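Local coordinates for transcriptional activator PlcR protein (Bacillus thuringiensis, PDB 3U3W) that activates transcription of virulence genes by binding DNA as a dimer in response to the quorum-sensing peptide PapR, at residues F111-Q116 and Q144-I149; Y156-I161 and L182-A187; G169-G174 and A203-L208. One frame throughout, in Å; residues are numbered along the deposited sequence. Where two conformers were deposited one is given.

Interaction 1: F111-Q116 and Q144-I149; sequences FQQFLQ and QQLTGI
Gln-113, on helix 109-125, and Leu-146, in the loop after helix 131-143, approach from opposite directions and make the close-packed part of this contact within the tetratricopeptide-like C-terminal domain. Leu-146 CD2 lies 3.8 Å from both CB and CD of Gln-113, while NE2 of Gln-113 passes 3.7 Å from Leu-146 CB. Gln-113 reaches the loop because its chain runs extended, CG lying opposite the backbone N (chi1 -167°). There NE2 donates to a water at 3.0 Å, which also accepts the backbone N-H of Leu-146. OE1 bonds Gln-153, and NE2 makes a further weak bond to the carbonyl of Leu-141, so both ends of this buried amide are held. The other side is looser. Gln-144, exposed at the helix end where Gln-145 turns to positive phi, slides past Gln-113 with the amide planes 83° apart. A second water bridges it to Gln-116, giving hydrogens to OE1 of Gln-144 (2.7 Å) and OE1 of Gln-116 (2.8 Å). Further along the loop, Thr-147 and Ile-149 pack on the second subunit. No direct hydrogen bond crosses between the segments: leucine supplies apolar surface, water carries the polar links, and neutral amides bring no charge to bury.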
loop_
_atom_site.group_PDB
_atom_site.type_symbol
_atom_site.label_atom_id
_atom_site.label_comp_id
_atom_site.label_asym_id
_atom_site.label_seq_id
_atom_site.Cartn_x
_atom_site.Cartn_y
_atom_site.Cartn_z
ATOM N N PHE A 111 18.265 2.576 9.241
ATOM C CA PHE A 111 17.817 3.970 9.201
ATOM C C PHE A 111 18.980 4.877 8.779
ATOM O O PHE A 111 18.783 5.814 8.007
ATOM C CB PHE A 111 17.201 4.426 10.535
ATOM C CG PHE A 111 16.576 5.818 10.487
ATOM C CD1 PHE A 111 15.546 6.109 9.600
ATOM C CD2 PHE A 111 17.008 6.824 11.344
ATOM C CE1 PHE A 111 14.960 7.388 9.560
ATOM C CE2 PHE A 111 16.431 8.104 11.308
ATOM C CZ PHE A 111 15.410 8.379 10.416
ATOM N N GLN A 112 20.186 4.597 9.269
ATOM C CA GLN A 112 21.348 5.386 8.863
ATOM C C GLN A 112 21.577 5.247 7.359
ATOM O O GLN A 112 21.875 6.231 6.685
ATOM C CB GLN A 112 22.607 5.005 9.655
ATOM C CG GLN A 112 22.511 5.288 11.157
ATOM C CD GLN A 112 23.319 6.503 11.606
ATOM O OE1 GLN A 112 22.800 7.617 11.681
ATOM N NE2 GLN A 112 24.592 6.283 11.929
ATOM N N GLN A 113 21.418 4.034 6.835
ATOM C CA GLN A 113 21.559 3.812 5.403
ATOM C C GLN A 113 20.544 4.604 4.588
ATOM O O GLN A 113 20.880 5.167 3.546
ATOM C CB GLN A 113 21.450 2.337 5.072
ATOM C CG GLN A 113 21.890 2.027 3.668
ATOM C CD GLN A 113 21.478 0.648 3.259
ATOM O OE1 GLN A 113 20.314 0.299 3.380
ATOM N NE2 GLN A 113 22.427 -0.159 2.792
ATOM N N PHE A 114 19.307 4.645 5.070
ATOM C CA PHE A 114 18.272 5.434 4.430
ATOM C C PHE A 114 18.647 6.933 4.400
ATOM O O PHE A 114 18.523 7.594 3.372
ATOM C CB PHE A 114 16.928 5.237 5.145
ATOM C CG PHE A 114 15.881 6.211 4.709
ATOM C CD1 PHE A 114 15.086 5.938 3.610
ATOM C CD2 PHE A 114 15.745 7.428 5.347
ATOM C CE1 PHE A 114 14.138 6.847 3.185
ATOM C CE2 PHE A 114 14.803 8.351 4.930
ATOM C CZ PHE A 114 13.997 8.066 3.844
ATOM N N LEU A 115 19.109 7.465 5.531
ATOM C CA LEU A 115 19.544 8.867 5.600
ATOM C C LEU A 115 20.674 9.190 4.606
ATOM O O LEU A 115 20.616 10.179 3.877
ATOM C CB LEU A 115 20.000 9.211 7.017
ATOM C CG LEU A 115 19.017 9.039 8.180
ATOM C CD1 LEU A 115 19.780 9.157 9.492
ATOM C CD2 LEU A 115 17.839 10.031 8.102
ATOM N N GLN A 116 21.696 8.345 4.602
ATOM C CA GLN A 116 22.853 8.508 3.729
ATOM C C GLN A 116 22.484 8.439 2.248
ATOM O O GLN A 116 22.884 9.311 1.473
ATOM C CB GLN A 116 23.935 7.471 4.069
ATOM C CG GLN A 116 24.516 7.653 5.473
ATOM C CD GLN A 116 25.810 6.889 5.695
ATOM O OE1 GLN A 116 25.816 5.656 5.757
ATOM N NE2 GLN A 116 26.916 7.619 5.815
ATOM N N GLN A 144 27.486 -2.772 1.956
ATOM C CA GLN A 144 27.113 -3.071 3.341
ATOM C C GLN A 144 26.371 -4.399 3.439
ATOM O O GLN A 144 26.392 -5.041 4.486
ATOM C CB GLN A 144 26.226 -1.976 3.946
ATOM C CG GLN A 144 26.922 -0.663 4.229
ATOM C CD GLN A 144 26.055 0.292 5.029
ATOM O OE1 GLN A 144 25.493 1.242 4.483
ATOM N NE2 GLN A 144 25.938 0.044 6.332
ATOM N N GLN A 145 25.709 -4.804 2.354
ATOM C CA GLN A 145 24.882 -6.014 2.356
ATOM C C GLN A 145 23.926 -5.980 3.548
ATOM O O GLN A 145 23.772 -6.961 4.287
ATOM C CB GLN A 145 25.753 -7.275 2.418
ATOM C CG GLN A 145 26.967 -7.269 1.496
ATOM C CD GLN A 145 26.749 -8.047 0.207
ATOM O OE1 GLN A 145 25.776 -7.820 -0.518
ATOM N NE2 GLN A 145 27.663 -8.972 -0.083
ATOM N N LEU A 146 23.295 -4.830 3.738
ATOM C CA LEU A 146 22.426 -4.618 4.883
ATOM C C LEU A 146 21.129 -5.400 4.726
ATOM O O LEU A 146 20.509 -5.384 3.659
ATOM C CB LEU A 146 22.135 -3.128 5.060
ATOM C CG LEU A 146 21.879 -2.627 6.479
ATOM C CD1 LEU A 146 22.767 -3.366 7.460
ATOM C CD2 LEU A 146 22.143 -1.133 6.546
ATOM N N THR A 147 20.740 -6.090 5.796
ATOM C CA THR A 147 19.511 -6.878 5.827
ATOM C C THR A 147 18.285 -5.971 5.964
ATOM O O THR A 147 17.776 -5.454 4.967
ATOM C CB THR A 147 19.548 -7.910 6.983
ATOM O OG1 THR A 147 19.641 -7.230 8.247
ATOM C CG2 THR A 147 20.748 -8.858 6.820
ATOM N N GLY A 148 17.813 -5.786 7.194
ATOM C CA GLY A 148 16.767 -4.815 7.478
ATOM C C GLY A 148 15.303 -5.228 7.321
ATOM O O GLY A 148 14.965 -6.254 6.730
ATOM N N ILE A 149 14.428 -4.389 7.856
ATOM C CA ILE A 149 12.989 -4.588 7.779
ATOM C C ILE A 149 12.468 -4.338 6.366
ATOM O O ILE A 149 11.749 -5.176 5.804
ATOM C CB ILE A 149 12.250 -3.642 8.761
ATOM C CG1 ILE A 149 12.719 -3.878 10.202
ATOM C CG2 ILE A 149 10.732 -3.811 8.645
ATOM C CD1 ILE A 149 12.345 -5.233 10.744
HETATM O O HOH W 1 23.134 -2.850 1.679
HETATM O O HOH W 2 24.693 3.169 6.251
#

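Interaction 2: Y156-I161 and L182-A187; sequences YIENAI and LKQLEA
Glu-158 sets its carboxylate against the side-chain amide of Gln-184, the two flat groups coming from opposite directions with their planes 31° apart. The residues belong to helices 153-167 and 171-187, successive helices of the tetratricopeptide-like helical domain, and their meeting is a surface contact that buries just 70 Å² between the segments. At this level the backbones stand well apart: the nearest CA atoms, of Glu-158 and Gln-184, are 10.8 Å from each other. Long side chains are therefore needed to span the gap, and both are extended beyond CG. In each, CG lies beside the backbone N and anti to the carbonyl carbon, which sends the two chains out to meet between the helices.

The chemistry suits the place. Glu-158, presumably ionised at the surface, offers only acceptors, and the glutamine supplies the N-H it needs without a second full charge. The same NE2 also makes a weak bond to the carbonyl of Gln-180, one turn earlier in its own helix, which would help to fix the rotation of the amide. Nearer the helices, the side chain of Glu-158 rests on Leu-142 and Ile-181. The neighbouring residues of helix 153-167 have other tasks: Tyr-156 bonds Asn-191 and meets the ring of Phe-194 edge to face, while Asn-159 bonds both Asn-201 and the backbone of the bound peptide. The single bond across the segments runs 3.0 Å from Gln-184 NE2 to the syn lone pair of Glu-158 OE2; OE2 lies 25° out of the amide plane of Gln-184, and the bond is bent, 142° at the hydrogen.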
loop_
_atom_site.group_PDB
_atom_site.type_symbol
_atom_site.label_atom_id
_atom_site.label_comp_id
_atom_site.label_asym_id
_atom_site.label_seq_id
_atom_site.Cartn_x
_atom_site.Cartn_y
_atom_site.Cartn_z
ATOM N N TYR A 156 16.069 0.381 -4.091
ATOM C CA TYR A 156 15.892 1.823 -4.209
ATOM C C TYR A 156 17.233 2.532 -4.473
ATOM O O TYR A 156 17.318 3.467 -5.271
ATOM C CB TYR A 156 15.257 2.388 -2.949
ATOM C CG TYR A 156 13.904 1.813 -2.594
ATOM C CD1 TYR A 156 13.093 1.242 -3.562
ATOM C CD2 TYR A 156 13.432 1.855 -1.276
ATOM C CE1 TYR A 156 11.839 0.716 -3.232
ATOM C CE2 TYR A 156 12.204 1.341 -0.937
ATOM C CZ TYR A 156 11.402 0.769 -1.921
ATOM O OH TYR A 156 10.166 0.249 -1.601
ATOM N N ILE A 157 18.279 2.067 -3.800
ATOM C CA ILE A 157 19.626 2.583 -4.011
ATOM C C ILE A 157 20.145 2.252 -5.436
ATOM O O ILE A 157 20.730 3.107 -6.116
ATOM C CB ILE A 157 20.576 2.093 -2.881
ATOM C CG1 ILE A 157 20.138 2.702 -1.540
ATOM C CG2 ILE A 157 22.036 2.475 -3.167
ATOM C CD1 ILE A 157 20.771 2.063 -0.317
ATOM N N GLU A 158 19.893 1.030 -5.900
ATOM C CA GLU A 158 20.233 0.678 -7.272
ATOM C C GLU A 158 19.516 1.542 -8.299
ATOM O O GLU A 158 20.083 1.869 -9.348
ATOM C CB GLU A 158 19.981 -0.803 -7.531
ATOM C CG GLU A 158 21.028 -1.691 -6.876
ATOM C CD GLU A 158 20.608 -3.143 -6.829
ATOM O OE1 GLU A 158 20.857 -3.815 -5.804
ATOM O OE2 GLU A 158 20.026 -3.616 -7.820
ATOM N N ASN A 159 18.274 1.916 -7.999
ATOM C CA ASN A 159 17.513 2.741 -8.911
ATOM C C ASN A 159 18.150 4.117 -9.006
ATOM O O ASN A 159 18.332 4.629 -10.101
ATOM C CB ASN A 159 16.027 2.826 -8.510
ATOM C CG ASN A 159 15.263 3.888 -9.313
ATOM O OD1 ASN A 159 14.838 3.669 -10.449
ATOM N ND2 ASN A 159 15.121 5.048 -8.733
ATOM N N ALA A 160 18.502 4.713 -7.868
ATOM C CA ALA A 160 19.267 5.978 -7.871
ATOM C C ALA A 160 20.576 5.874 -8.683
ATOM O O ALA A 160 20.848 6.700 -9.550
ATOM C CB ALA A 160 19.554 6.458 -6.439
ATOM N N ILE A 161 21.366 4.839 -8.418
ATOM C CA ILE A 161 22.568 4.601 -9.195
ATOM C C ILE A 161 22.270 4.553 -10.700
ATOM O O ILE A 161 22.951 5.196 -11.494
ATOM C CB ILE A 161 23.279 3.310 -8.749
ATOM C CG1 ILE A 161 23.875 3.486 -7.346
ATOM C CG2 ILE A 161 24.354 2.934 -9.754
ATOM C CD1 ILE A 161 24.364 2.189 -6.688
ATOM N N LEU A 182 14.342 -4.734 -12.386
ATOM C CA LEU A 182 13.066 -5.361 -12.748
ATOM C C LEU A 182 13.096 -6.872 -12.557
ATOM O O LEU A 182 12.090 -7.470 -12.180
ATOM C CB LEU A 182 12.669 -5.015 -14.184
ATOM C CG LEU A 182 12.407 -3.512 -14.364
ATOM C CD1 LEU A 182 12.256 -3.125 -15.829
ATOM C CD2 LEU A 182 11.194 -3.071 -13.538
ATOM N N LYS A 183 14.261 -7.470 -12.810
ATOM C CA LYS A 183 14.477 -8.907 -12.656
ATOM C C LYS A 183 14.487 -9.329 -11.184
ATOM O O LYS A 183 13.839 -10.303 -10.804
ATOM C CB LYS A 183 15.785 -9.316 -13.349
ATOM C CG LYS A 183 16.079 -10.814 -13.348
ATOM C CD LYS A 183 17.286 -11.149 -14.225
ATOM C CE LYS A 183 17.445 -12.663 -14.420
ATOM N NZ LYS A 183 17.520 -13.431 -13.138
ATOM N N GLN A 184 15.228 -8.590 -10.368
ATOM C CA GLN A 184 15.247 -8.800 -8.927
ATOM C C GLN A 184 13.866 -8.613 -8.309
ATOM O O GLN A 184 13.556 -9.253 -7.310
ATOM C CB GLN A 184 16.253 -7.855 -8.256
ATOM C CG GLN A 184 17.710 -8.105 -8.653
ATOM C CD GLN A 184 18.665 -7.049 -8.112
ATOM O OE1 GLN A 184 18.844 -6.923 -6.902
ATOM N NE2 GLN A 184 19.287 -6.292 -9.011
ATOM N N LEU A 185 13.046 -7.746 -8.911
ATOM C CA LEU A 185 11.671 -7.522 -8.464
ATOM C C LEU A 185 10.743 -8.711 -8.724
ATOM O O LEU A 185 9.846 -8.985 -7.922
ATOM C CB LEU A 185 11.078 -6.280 -9.134
ATOM C CG LEU A 185 11.324 -4.945 -8.451
ATOM C CD1 LEU A 185 10.515 -3.859 -9.138
ATOM C CD2 LEU A 185 10.938 -5.041 -6.989
ATOM N N GLU A 186 10.943 -9.394 -9.855
ATOM C CA GLU A 186 10.179 -10.602 -10.189
ATOM C C GLU A 186 10.189 -11.539 -8.993
ATOM O O GLU A 186 9.154 -12.073 -8.586
ATOM C CB GLU A 186 10.809 -11.333 -11.378
ATOM C CG GLU A 186 10.904 -10.527 -12.672
ATOM C CD GLU A 186 9.643 -10.619 -13.525
ATOM O OE1 GLU A 186 8.831 -11.553 -13.306
ATOM O OE2 GLU A 186 9.471 -9.753 -14.416
ATOM N N ALA A 187 11.387 -11.714 -8.440
ATOM C CA ALA A 187 11.639 -12.567 -7.281
ATOM C C ALA A 187 10.973 -12.095 -5.985
ATOM O O ALA A 187 10.427 -12.903 -5.242
ATOM C CB ALA A 187 13.153 -12.720 -7.063
#

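Interaction 3: G169-G174 and A203-L208; sequences GYLKKG and AKALYL
The flat groups that Leu-171 meets are backbone carbonyls, not rings: its CD1 methyl lies against the carbonyl group of Leu-208, 3.6 Å from C, while CD2 approaches the carbonyl O of Ala-205 at 3.8 Å. The nearby tyrosine rings look elsewhere, Tyr-207 meeting Tyr-212 edge to face and Tyr-170 bonding Tyr-131 through its hydroxyl. Across the contact the packing is apolar. Leu-171 CD2 touches Leu-208 CB at 3.9 Å, and the two leucine side chains cross at about a right angle. Ala-205 CB, 4.4 Å from the same CD2, is small enough to let the branched end of Leu-171 sit close to the helix backbone. With CG anti to its carbonyl carbon (chi1 -65°), Leu-171 directs both methyls at helix 192-208. The backbones come near here, the CA atoms of Leu-171 and Ala-205 being 6.2 Å apart, and Gly-174, without a side chain, adds no bulk facing Ala-205. Beside this seam Lys-204 bonds the peptide backbone and makes a cation-pi contact with one of its aromatic side chains, and Leu-208 packs on an aromatic of the peptide. Consecutive helices packed antiparallel, with small residues where they come close, are consistent with the helix pairing of tetratricopeptide folds.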
loop_
_atom_site.group_PDB
_atom_site.type_symbol
_atom_site.label_atom_id
_atom_site.label_comp_id
_atom_site.label_asym_id
_atom_site.label_seq_id
_atom_site.Cartn_x
_atom_site.Cartn_y
_atom_site.Cartn_z
ATOM N N GLY A 169 25.086 10.340 -19.465
ATOM C CA GLY A 169 25.589 9.770 -20.711
ATOM C C GLY A 169 25.835 8.264 -20.756
ATOM O O GLY A 169 25.976 7.685 -21.846
ATOM N N TYR A 170 25.886 7.624 -19.587
ATOM C CA TYR A 170 26.111 6.177 -19.501
ATOM C C TYR A 170 24.826 5.354 -19.685
ATOM O O TYR A 170 24.475 4.524 -18.840
ATOM C CB TYR A 170 26.790 5.839 -18.176
ATOM C CG TYR A 170 28.155 6.446 -18.078
ATOM C CD1 TYR A 170 29.267 5.763 -18.548
ATOM C CD2 TYR A 170 28.337 7.715 -17.546
ATOM C CE1 TYR A 170 30.526 6.322 -18.479
ATOM C CE2 TYR A 170 29.594 8.283 -17.467
ATOM C CZ TYR A 170 30.686 7.580 -17.942
ATOM O OH TYR A 170 31.948 8.131 -17.876
ATOM N N LEU A 171 24.149 5.586 -20.806
ATOM C CA LEU A 171 22.893 4.924 -21.120
ATOM C C LEU A 171 22.963 3.400 -21.025
ATOM O O LEU A 171 22.121 2.769 -20.389
ATOM C CB LEU A 171 22.384 5.368 -22.489
ATOM C CG LEU A 171 22.026 6.856 -22.486
ATOM C CD1 LEU A 171 21.577 7.323 -23.845
ATOM C CD2 LEU A 171 20.932 7.110 -21.455
ATOM N N LYS A 172 23.976 2.804 -21.624
ATOM C CA LYS A 172 24.068 1.357 -21.592
ATOM C C LYS A 172 24.158 0.841 -20.156
ATOM O O LYS A 172 23.489 -0.119 -19.780
ATOM C CB LYS A 172 25.253 0.862 -22.419
ATOM C CG LYS A 172 25.366 -0.659 -22.445
ATOM C CD LYS A 172 26.784 -1.122 -22.765
ATOM C CE LYS A 172 26.780 -2.549 -23.297
ATOM N NZ LYS A 172 26.026 -2.661 -24.594
ATOM N N LYS A 173 24.986 1.475 -19.343
ATOM C CA LYS A 173 25.131 1.009 -17.980
ATOM C C LYS A 173 23.812 1.207 -17.219
ATOM O O LYS A 173 23.410 0.356 -16.426
ATOM C CB LYS A 173 26.290 1.727 -17.293
ATOM C CG LYS A 173 27.362 0.799 -16.729
ATOM C CD LYS A 173 28.565 1.618 -16.251
ATOM C CE LYS A 173 29.783 0.753 -15.941
ATOM N NZ LYS A 173 31.002 1.584 -15.648
ATOM N N GLY A 174 23.132 2.318 -17.483
ATOM C CA GLY A 174 21.897 2.625 -16.793
ATOM C C GLY A 174 20.794 1.657 -17.167
ATOM O O GLY A 174 20.129 1.074 -16.302
ATOM N N ALA A 203 12.232 3.872 -19.055
ATOM C CA ALA A 203 11.660 4.435 -20.277
ATOM C C ALA A 203 12.385 5.707 -20.674
ATOM O O ALA A 203 12.666 5.905 -21.847
ATOM C CB ALA A 203 10.197 4.703 -20.123
ATOM N N LYS A 204 12.692 6.563 -19.697
ATOM C CA LYS A 204 13.414 7.796 -19.976
ATOM C C LYS A 204 14.785 7.506 -20.595
ATOM O O LYS A 204 15.159 8.132 -21.577
ATOM C CB LYS A 204 13.562 8.669 -18.718
ATOM C CG LYS A 204 12.272 9.359 -18.269
ATOM C CD LYS A 204 12.497 10.141 -16.964
ATOM C CE LYS A 204 13.498 11.267 -17.163
ATOM N NZ LYS A 204 12.971 12.222 -18.163
ATOM N N ALA A 205 15.516 6.568 -19.999
ATOM C CA ALA A 205 16.811 6.115 -20.507
ATOM C C ALA A 205 16.763 5.512 -21.939
ATOM O O ALA A 205 17.617 5.815 -22.772
ATOM C CB ALA A 205 17.459 5.131 -19.510
ATOM N N LEU A 206 15.775 4.663 -22.205
ATOM C CA LEU A 206 15.555 4.113 -23.540
ATOM C C LEU A 206 15.317 5.236 -24.538
ATOM O O LEU A 206 15.871 5.225 -25.650
ATOM C CB LEU A 206 14.381 3.111 -23.544
ATOM C CG LEU A 206 14.675 1.818 -22.758
ATOM C CD1 LEU A 206 13.428 1.075 -22.305
ATOM C CD2 LEU A 206 15.589 0.888 -23.558
ATOM N N TYR A 207 14.499 6.207 -24.141
ATOM C CA TYR A 207 14.218 7.354 -24.992
ATOM C C TYR A 207 15.502 8.150 -25.279
ATOM O O TYR A 207 15.729 8.581 -26.403
ATOM C CB TYR A 207 13.165 8.249 -24.347
ATOM C CG TYR A 207 12.747 9.461 -25.167
ATOM C CD1 TYR A 207 13.577 10.586 -25.275
ATOM C CD2 TYR A 207 11.511 9.493 -25.813
ATOM C CE1 TYR A 207 13.184 11.698 -26.012
ATOM C CE2 TYR A 207 11.119 10.584 -26.558
ATOM C CZ TYR A 207 11.954 11.689 -26.649
ATOM O OH TYR A 207 11.540 12.779 -27.387
ATOM N N LEU A 208 16.342 8.349 -24.267
ATOM C CA LEU A 208 17.559 9.139 -24.470
ATOM C C LEU A 208 18.504 8.406 -25.430
ATOM O O LEU A 208 19.307 9.034 -26.120
ATOM C CB LEU A 208 18.265 9.446 -23.143
ATOM C CG LEU A 208 17.604 10.465 -22.202
ATOM C CD1 LEU A 208 18.337 10.518 -20.861
ATOM C CD2 LEU A 208 17.530 11.869 -22.839
#

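The three contacts follow one another along the helical domain. Interactions 1 and 2 have centres about 15 Å apart and touch directly, Gln-113 CD packing on Ile-157 CD1 at 3.9 Å. Interactions 2 and 3 are also about 15 Å apart between centres; they do not touch but use opposite ends of helix 171-187, and their segments alternate along the chain. The centres of interactions 1 and 3 are about 27 Å apart. Nearest-atom distances to the DNA grow from about 18 Å through 30 Å to 45 Å. Interaction 1 borders the second subunit, whereas segments of interactions 2 and 3 reach the bound PapR peptide through Asn-159, Ala-160, Lys-204 and Leu-208.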